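Local coordinates for Nitrate/nitrite binding protein NrtA (Synechocystis sp., PDB 2G29), which binds nitrate as the substrate-binding protein of the ABC transporter complex NrtABCD, which takes up nitrate and probably nitrite, at residues Q126-G131 and M169-W174; V139-A144 and Q226-G231; G165-W170 and S207-E212. All blocks are in the same frame, centred on the assembly; numbering follows the deposited sequence.

Contact 1: residues Q126-G131 and M169-W174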
# COMPACT_ATOMS: atom_id res chain seq x y z
N GLN A 126 0.91 -0.99 7.66
CA GLN A 126 0.91 -2.39 7.25
C GLN A 126 1.56 -3.11 8.43
O GLN A 126 2.05 -2.48 9.37
CB GLN A 126 1.68 -2.58 5.94
CG GLN A 126 1.44 -1.45 4.91
CD GLN A 126 -0.03 -1.27 4.50
OE1 GLN A 126 -0.68 -0.24 4.84
NE2 GLN A 126 -0.57 -2.24 3.83
N GLY A 127 1.56 -4.43 8.42
CA GLY A 127 2.16 -5.13 9.54
C GLY A 127 2.93 -6.36 9.16
O GLY A 127 2.62 -7.01 8.16
N ILE A 128 3.96 -6.68 9.95
CA ILE A 128 4.73 -7.90 9.74
C ILE A 128 4.41 -8.78 10.95
O ILE A 128 4.63 -8.36 12.11
CB ILE A 128 6.25 -7.62 9.64
CG1 ILE A 128 6.50 -6.83 8.35
CG2 ILE A 128 7.04 -8.93 9.67
CD1 ILE A 128 7.95 -6.43 8.12
N GLN A 129 3.89 -9.97 10.67
CA GLN A 129 3.48 -10.91 11.68
C GLN A 129 4.31 -12.18 11.64
O GLN A 129 4.92 -12.52 10.63
CB GLN A 129 2.01 -11.31 11.50
CG GLN A 129 1.04 -10.17 11.79
CD GLN A 129 1.14 -9.02 10.80
OE1 GLN A 129 1.00 -9.19 9.57
NE2 GLN A 129 1.41 -7.83 11.32
N LEU A 130 4.30 -12.87 12.76
CA LEU A 130 5.00 -14.17 12.89
C LEU A 130 4.03 -15.20 13.45
O LEU A 130 3.12 -14.87 14.20
CB LEU A 130 6.16 -14.04 13.88
CG LEU A 130 7.36 -13.38 13.24
CD1 LEU A 130 8.29 -12.80 14.33
CD2 LEU A 130 8.11 -14.38 12.35
N GLY A 131 4.21 -16.46 13.05
CA GLY A 131 3.37 -17.50 13.61
C GLY A 131 3.68 -17.71 15.09
O GLY A 131 4.71 -17.27 15.60
N MET A 169 8.47 -5.71 -0.56
CA MET A 169 9.62 -4.86 -0.21
C MET A 169 9.79 -4.70 1.31
O MET A 169 10.90 -4.78 1.82
CB MET A 169 9.47 -3.46 -0.82
CG MET A 169 9.38 -3.41 -2.35
SD MET A 169 10.70 -4.25 -3.26
CE MET A 169 9.93 -5.87 -3.55
N TRP A 170 8.69 -4.56 2.04
CA TRP A 170 8.83 -4.36 3.49
C TRP A 170 9.37 -5.60 4.19
O TRP A 170 10.30 -5.51 4.99
CB TRP A 170 7.52 -4.01 4.18
CG TRP A 170 6.73 -2.89 3.59
CD1 TRP A 170 5.37 -2.85 3.49
CD2 TRP A 170 7.21 -1.69 2.97
NE1 TRP A 170 4.97 -1.71 2.83
CE2 TRP A 170 6.09 -0.98 2.50
CE3 TRP A 170 8.50 -1.14 2.76
CZ2 TRP A 170 6.19 0.24 1.82
CZ3 TRP A 170 8.61 0.07 2.09
CH2 TRP A 170 7.46 0.75 1.62
N ILE A 171 8.79 -6.75 3.91
CA ILE A 171 9.27 -7.95 4.59
C ILE A 171 10.69 -8.34 4.17
O ILE A 171 11.46 -8.78 5.01
CB ILE A 171 8.21 -9.12 4.46
CG1 ILE A 171 8.38 -10.07 5.64
CG2 ILE A 171 8.34 -9.86 3.14
CD1 ILE A 171 7.22 -11.05 5.79
N ARG A 172 11.04 -8.16 2.90
CA ARG A 172 12.41 -8.44 2.45
C ARG A 172 13.37 -7.46 3.10
O ARG A 172 14.50 -7.83 3.46
CB ARG A 172 12.54 -8.31 0.95
CG ARG A 172 11.90 -9.44 0.18
CD ARG A 172 11.97 -9.20 -1.31
NE ARG A 172 11.46 -10.37 -2.02
CZ ARG A 172 12.19 -11.16 -2.81
NH1 ARG A 172 13.49 -10.91 -3.03
NH2 ARG A 172 11.64 -12.27 -3.31
N TYR A 173 12.98 -6.20 3.26
CA TYR A 173 13.88 -5.21 3.87
C TYR A 173 14.17 -5.58 5.33
O TYR A 173 15.32 -5.52 5.79
CB TYR A 173 13.24 -3.80 3.78
CG TYR A 173 14.17 -2.68 4.14
CD1 TYR A 173 14.84 -1.97 3.15
CD2 TYR A 173 14.49 -2.40 5.49
CE1 TYR A 173 15.80 -1.01 3.47
CE2 TYR A 173 15.48 -1.47 5.81
CZ TYR A 173 16.13 -0.78 4.81
OH TYR A 173 17.17 0.12 5.05
N TRP A 174 13.12 -5.96 6.04
CA TRP A 174 13.23 -6.32 7.46
C TRP A 174 14.09 -7.56 7.62
O TRP A 174 15.00 -7.60 8.49
CB TRP A 174 11.80 -6.52 8.00
CG TRP A 174 11.64 -7.15 9.38
CD1 TRP A 174 11.94 -6.60 10.60
CD2 TRP A 174 11.03 -8.39 9.65
NE1 TRP A 174 11.53 -7.43 11.60
CE2 TRP A 174 10.98 -8.55 11.06
CE3 TRP A 174 10.51 -9.42 8.84
CZ2 TRP A 174 10.42 -9.69 11.66
CZ3 TRP A 174 9.97 -10.53 9.44
CH2 TRP A 174 9.93 -10.66 10.84

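Contact 2: residues V139-A144 and Q226-G231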
# COMPACT_ATOMS: atom_id res chain seq x y z
N VAL A 139 10.13 -11.33 18.76
CA VAL A 139 10.76 -10.56 17.71
C VAL A 139 10.07 -9.23 17.42
O VAL A 139 8.85 -9.16 17.37
CB VAL A 139 10.83 -11.40 16.39
CG1 VAL A 139 11.50 -10.60 15.27
CG2 VAL A 139 11.60 -12.72 16.66
N GLY A 140 10.89 -8.19 17.25
CA GLY A 140 10.41 -6.85 16.91
C GLY A 140 11.05 -6.38 15.60
O GLY A 140 11.08 -7.13 14.63
N THR A 141 11.59 -5.16 15.57
CA THR A 141 12.19 -4.66 14.34
C THR A 141 13.50 -5.37 14.00
O THR A 141 13.92 -5.35 12.86
CB THR A 141 12.44 -3.13 14.39
OG1 THR A 141 13.32 -2.85 15.47
CG2 THR A 141 11.11 -2.37 14.60
N ASP A 142 14.15 -5.99 14.99
CA ASP A 142 15.40 -6.72 14.71
C ASP A 142 15.05 -8.18 14.39
O ASP A 142 14.75 -8.99 15.27
CB ASP A 142 16.36 -6.62 15.91
CG ASP A 142 17.63 -7.41 15.71
OD1 ASP A 142 17.88 -7.91 14.59
OD2 ASP A 142 18.40 -7.54 16.68
N ALA A 143 15.10 -8.51 13.11
CA ALA A 143 14.76 -9.85 12.65
C ALA A 143 15.86 -10.90 12.84
O ALA A 143 15.61 -12.09 12.63
CB ALA A 143 14.39 -9.77 11.14
N ALA A 144 17.07 -10.49 13.25
CA ALA A 144 18.18 -11.45 13.37
C ALA A 144 17.92 -12.77 14.10
O ALA A 144 18.41 -13.81 13.68
CB ALA A 144 19.41 -10.75 13.95
N GLN A 226 2.42 -9.83 16.24
CA GLN A 226 2.98 -8.81 15.37
C GLN A 226 4.35 -8.37 15.79
O GLN A 226 4.56 -8.04 16.95
CB GLN A 226 2.02 -7.60 15.30
CG GLN A 226 2.50 -6.50 14.33
CD GLN A 226 1.37 -5.62 13.80
OE1 GLN A 226 1.61 -4.70 12.99
NE2 GLN A 226 0.17 -5.90 14.21
N ALA A 227 5.28 -8.40 14.84
CA ALA A 227 6.66 -7.98 15.08
C ALA A 227 6.77 -6.45 15.03
O ALA A 227 7.45 -5.84 15.86
CB ALA A 227 7.58 -8.62 14.03
N LEU A 228 6.07 -5.83 14.09
CA LEU A 228 6.11 -4.38 13.94
C LEU A 228 5.00 -3.94 13.01
O LEU A 228 4.42 -4.76 12.27
CB LEU A 228 7.45 -3.95 13.31
CG LEU A 228 7.70 -4.56 11.92
CD1 LEU A 228 7.25 -3.60 10.83
CD2 LEU A 228 9.20 -4.86 11.75
N THR A 229 4.70 -2.64 13.09
CA THR A 229 3.78 -1.97 12.17
C THR A 229 4.77 -1.20 11.27
O THR A 229 5.80 -0.69 11.72
CB THR A 229 2.75 -1.11 12.91
OG1 THR A 229 1.83 -0.57 11.95
CG2 THR A 229 3.43 0.02 13.71
N THR A 230 4.46 -1.10 9.99
CA THR A 230 5.45 -0.60 9.06
C THR A 230 5.95 0.81 9.14
O THR A 230 7.01 1.10 8.63
CB THR A 230 5.07 -1.03 7.61
OG1 THR A 230 3.74 -0.58 7.32
CG2 THR A 230 5.08 -2.55 7.49
N GLY A 231 5.21 1.68 9.82
CA GLY A 231 5.70 3.03 10.06
C GLY A 231 6.93 2.97 11.00
O GLY A 231 7.58 4.00 11.21
O HOH W 1 6.81 -8.14 18.84

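Contact 3: residues G165-W170 and S207-E212. With NO3 (nitrate ion), chain B.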
# COMPACT_ATOMS: atom_id res chain seq x y z
N GLY A 165 5.64 -5.89 -4.99
CA GLY A 165 4.74 -4.95 -4.35
C GLY A 165 5.28 -4.39 -3.05
O GLY A 165 6.37 -4.75 -2.62
N THR A 166 4.51 -3.51 -2.41
CA THR A 166 4.96 -2.91 -1.16
C THR A 166 5.30 -3.93 -0.06
O THR A 166 6.39 -3.86 0.51
CB THR A 166 3.88 -1.92 -0.60
OG1 THR A 166 2.67 -2.66 -0.40
CG2 THR A 166 3.59 -0.74 -1.57
N HIS A 167 4.41 -4.87 0.24
CA HIS A 167 4.67 -5.81 1.34
C HIS A 167 5.86 -6.69 1.07
O HIS A 167 6.58 -7.05 2.02
CB HIS A 167 3.40 -6.61 1.68
CG HIS A 167 2.21 -5.75 1.74
ND1 HIS A 167 1.84 -5.03 2.86
CD2 HIS A 167 1.39 -5.35 0.74
CE1 HIS A 167 0.84 -4.22 2.54
NE2 HIS A 167 0.55 -4.40 1.26
N ASP A 168 6.06 -7.06 -0.18
CA ASP A 168 7.23 -7.85 -0.56
C ASP A 168 8.47 -7.00 -0.20
O ASP A 168 9.43 -7.49 0.42
CB ASP A 168 7.14 -8.14 -2.07
CG ASP A 168 8.19 -9.12 -2.57
OD1 ASP A 168 8.69 -9.95 -1.78
OD2 ASP A 168 8.46 -9.10 -3.80
N MET A 169 8.47 -5.71 -0.56
CA MET A 169 9.62 -4.86 -0.21
C MET A 169 9.79 -4.70 1.31
O MET A 169 10.90 -4.78 1.82
CB MET A 169 9.47 -3.46 -0.82
CG MET A 169 9.38 -3.41 -2.35
SD MET A 169 10.70 -4.25 -3.26
CE MET A 169 9.93 -5.87 -3.55
N TRP A 170 8.69 -4.56 2.04
CA TRP A 170 8.83 -4.36 3.49
C TRP A 170 9.37 -5.60 4.19
O TRP A 170 10.30 -5.51 4.99
CB TRP A 170 7.52 -4.01 4.18
CG TRP A 170 6.73 -2.89 3.59
CD1 TRP A 170 5.37 -2.85 3.49
CD2 TRP A 170 7.21 -1.69 2.97
NE1 TRP A 170 4.97 -1.71 2.83
CE2 TRP A 170 6.09 -0.98 2.50
CE3 TRP A 170 8.50 -1.14 2.76
CZ2 TRP A 170 6.19 0.24 1.82
CZ3 TRP A 170 8.61 0.07 2.09
CH2 TRP A 170 7.46 0.75 1.62
N SER A 207 6.07 -16.28 8.48
CA SER A 207 5.90 -14.84 8.71
C SER A 207 5.16 -14.27 7.50
O SER A 207 5.16 -14.88 6.44
CB SER A 207 7.30 -14.17 8.81
OG SER A 207 7.23 -12.78 9.08
N PHE A 208 4.55 -13.10 7.68
CA PHE A 208 3.84 -12.48 6.57
C PHE A 208 3.69 -10.98 6.76
O PHE A 208 3.71 -10.47 7.89
CB PHE A 208 2.46 -13.15 6.34
CG PHE A 208 1.47 -13.02 7.50
CD1 PHE A 208 0.43 -12.10 7.42
CD2 PHE A 208 1.50 -13.91 8.60
CE1 PHE A 208 -0.59 -12.07 8.42
CE2 PHE A 208 0.51 -13.87 9.57
CZ PHE A 208 -0.55 -12.94 9.48
N CYS A 209 3.49 -10.28 5.65
CA CYS A 209 3.32 -8.83 5.67
C CYS A 209 2.07 -8.51 4.89
O CYS A 209 1.93 -8.96 3.73
CB CYS A 209 4.55 -8.16 5.06
SG CYS A 209 4.49 -6.37 5.13
N VAL A 210 1.18 -7.71 5.50
CA VAL A 210 -0.13 -7.40 4.89
C VAL A 210 -0.67 -6.13 5.57
O VAL A 210 -0.26 -5.80 6.67
CB VAL A 210 -1.11 -8.59 5.13
CG1 VAL A 210 -1.36 -8.77 6.65
CG2 VAL A 210 -2.44 -8.41 4.41
N GLY A 211 -1.55 -5.39 4.91
CA GLY A 211 -2.08 -4.19 5.55
C GLY A 211 -3.26 -4.43 6.48
O GLY A 211 -3.86 -5.54 6.53
N GLU A 212 -3.57 -3.40 7.28
CA GLU A 212 -4.72 -3.50 8.19
C GLU A 212 -5.95 -3.84 7.33
O GLU A 212 -6.06 -3.41 6.17
CB GLU A 212 -4.94 -2.18 8.91
CG GLU A 212 -3.81 -1.70 9.84
CD GLU A 212 -3.50 -2.62 11.04
OE1 GLU A 212 -4.24 -3.62 11.29
OE2 GLU A 212 -2.53 -2.30 11.76
N NO3 B . -2.20 -5.27 1.67
O1 NO3 B . -2.21 -4.08 2.35
O2 NO3 B . -2.19 -6.54 2.12
O3 NO3 B . -2.14 -5.16 0.16

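Contact 1: residues Q126-G131 and M169-W174
With CG1 of Ile128 anti to the carbonyl carbon (chi1 -67°) and CD1 extended beyond it, the side chain sends two prongs from the strand toward the helix. Trp174 answers with CG anti to the backbone N (chi1 169°), which swings its indole out to meet them. Ile128 CG2 settles over one face of the six-membered ring in a CH-pi contact, 3.5 Å from the Trp174 centroid and only 19° off the normal. The fit is close, for CG2 of Ile128 lies 3.3 Å from CZ3 of Trp174. The other prong, CD1 of Ile128, lies against Trp174 CB at 3.9 Å and reaches the helix backbone 4.1 Å from Ile171 CA; a beta-branched residue can fill both places at once. Leu130 CD2 approaches the same indole at its edge, 4.4 Å from Trp174 CH2. At the other end, the nitrate-binding Gln126 crosses Trp170 obliquely, CG standing 4.1 Å from Trp170 NE1, whose hydrogen bond goes to Glu239. Trp174 NE1 is likewise satisfied, by Gly140 O. Helix 166-177 thus covers one face of the mixed sheet, running obliquely across strand 126-130, which lies between strands 207-211 and 225-229.

Contact 2: residues V139-A144 and Q226-G231
Gln226 enters the contact through its backbone: a water lies 2.7 Å from Val139 O and 2.9 Å from Gln226 O and hydrogen-bonds to both carbonyls, although other acceptors compete for its protons. At Ala227 the chain turns a corner, and here the two backbones come closest. They exchange a pair of CA-H...O contacts, one from Ala227 CA to Val139 O at 3.4 Å and the other from Gly140 CA to Ala227 O at 3.3 Å. Glycine suits position 140 because its phi/psi of -122°/-131° is unfavourable for other residues, while Ala227 is small enough for its methyl to fit against the carbonyl oxygen of Val139. Leu228 follows with CG in the crowded position between backbone N and carbonyl carbon (chi1 60°); this, together with an unusual chi2, brings CD2 to the loop, 4.0 Å from Thr141 CA. Thr141 crosses it at about a right angle and lays its methyl CG2 4.2 Å from Leu228 CB. Farther along, the hydroxyls of Thr229 and Thr230 turn to the backbone of Gln126. Two residues, Ala227 and Leu228, stand opposite the single Ile128, which makes a classic bulge on the outermost strand 225-229. The loop, which after an Asx turn at Asp142 leads into helix 146-151, flanks this strand, and Trp174 of helix 166-177 packs against both.

Contact 3: residues G165-W170 and S207-E212
The imidazole of His167 does not meet the nitrate ion in its own plane: the anion sits over the rim of one ring face, so that NE2 of His167 stands above the flat nitrate, 2.9 Å from its central nitrogen. Thr166 OG1, itself hydrogen-bonded to Glu239, lies over the opposite face, and the ring is held between hydroxyl and anion. The first torsion sets this up, placing CG anti to the carbonyl carbon (chi1 -45°) and carrying the ring from the first turn of helix 166-177 toward strand 207-211. Beside the ring, at its edge, the small thiol of Cys209 fills the angle between helix and strand. Its SG, anti to the backbone N (chi1 -176°), lies 3.6 Å from CB of His167 and in the plane of the imidazole. The same sulfur approaches the indole of Trp170 edge-on, 5.1 Å from the centroid of the five-membered ring. On the strand, Gly211 N gives nitrate O2 a nearly straight hydrogen bond of 3.1 Å (168°) and nitrate O1 a weak, bent one of 3.0 Å. Glycine suits the spot because nitrate O1 lies where a CB would otherwise stand. Val210 CG2 presses on nitrate O2 at 3.0 Å, a tight apolar contact. Trp73 NE1 and Lys240 NZ add further hydrogen bonds to the anion. His167 ND1 and Cys209 O are buried without a polar partner. Nitrate is therefore gripped by a backbone N-H and by donors from other parts of the chain, with the NE2 corner of a tilted imidazole over its face; the anion might favour a proton on His167, but Lys240 nearby and the partnerless ND1 would work against it.

Overall arrangement
From the N terminus, strand 126-130 comes first, and contact 1 closes a loop back to it from helix 166-177. Residues 139-144 fall within that loop and find their partner only at strand 225-229, so contact 2 crosses contact 1. Contact 3 starts on the helix residues where contact 1 ends, sharing Met169 and Trp170, and closes at strand 207-211; it lies wholly within the span of contact 2. Strand 126-130, the first of this mixed sheet in the chain, lies between 207-211 and 225-229. Contacts 1 and 3 bind the helix to the sheet, contact 2 fastens its outer edge, and the nitrate site lies at the end where Gln126, His167 and Gly211 converge.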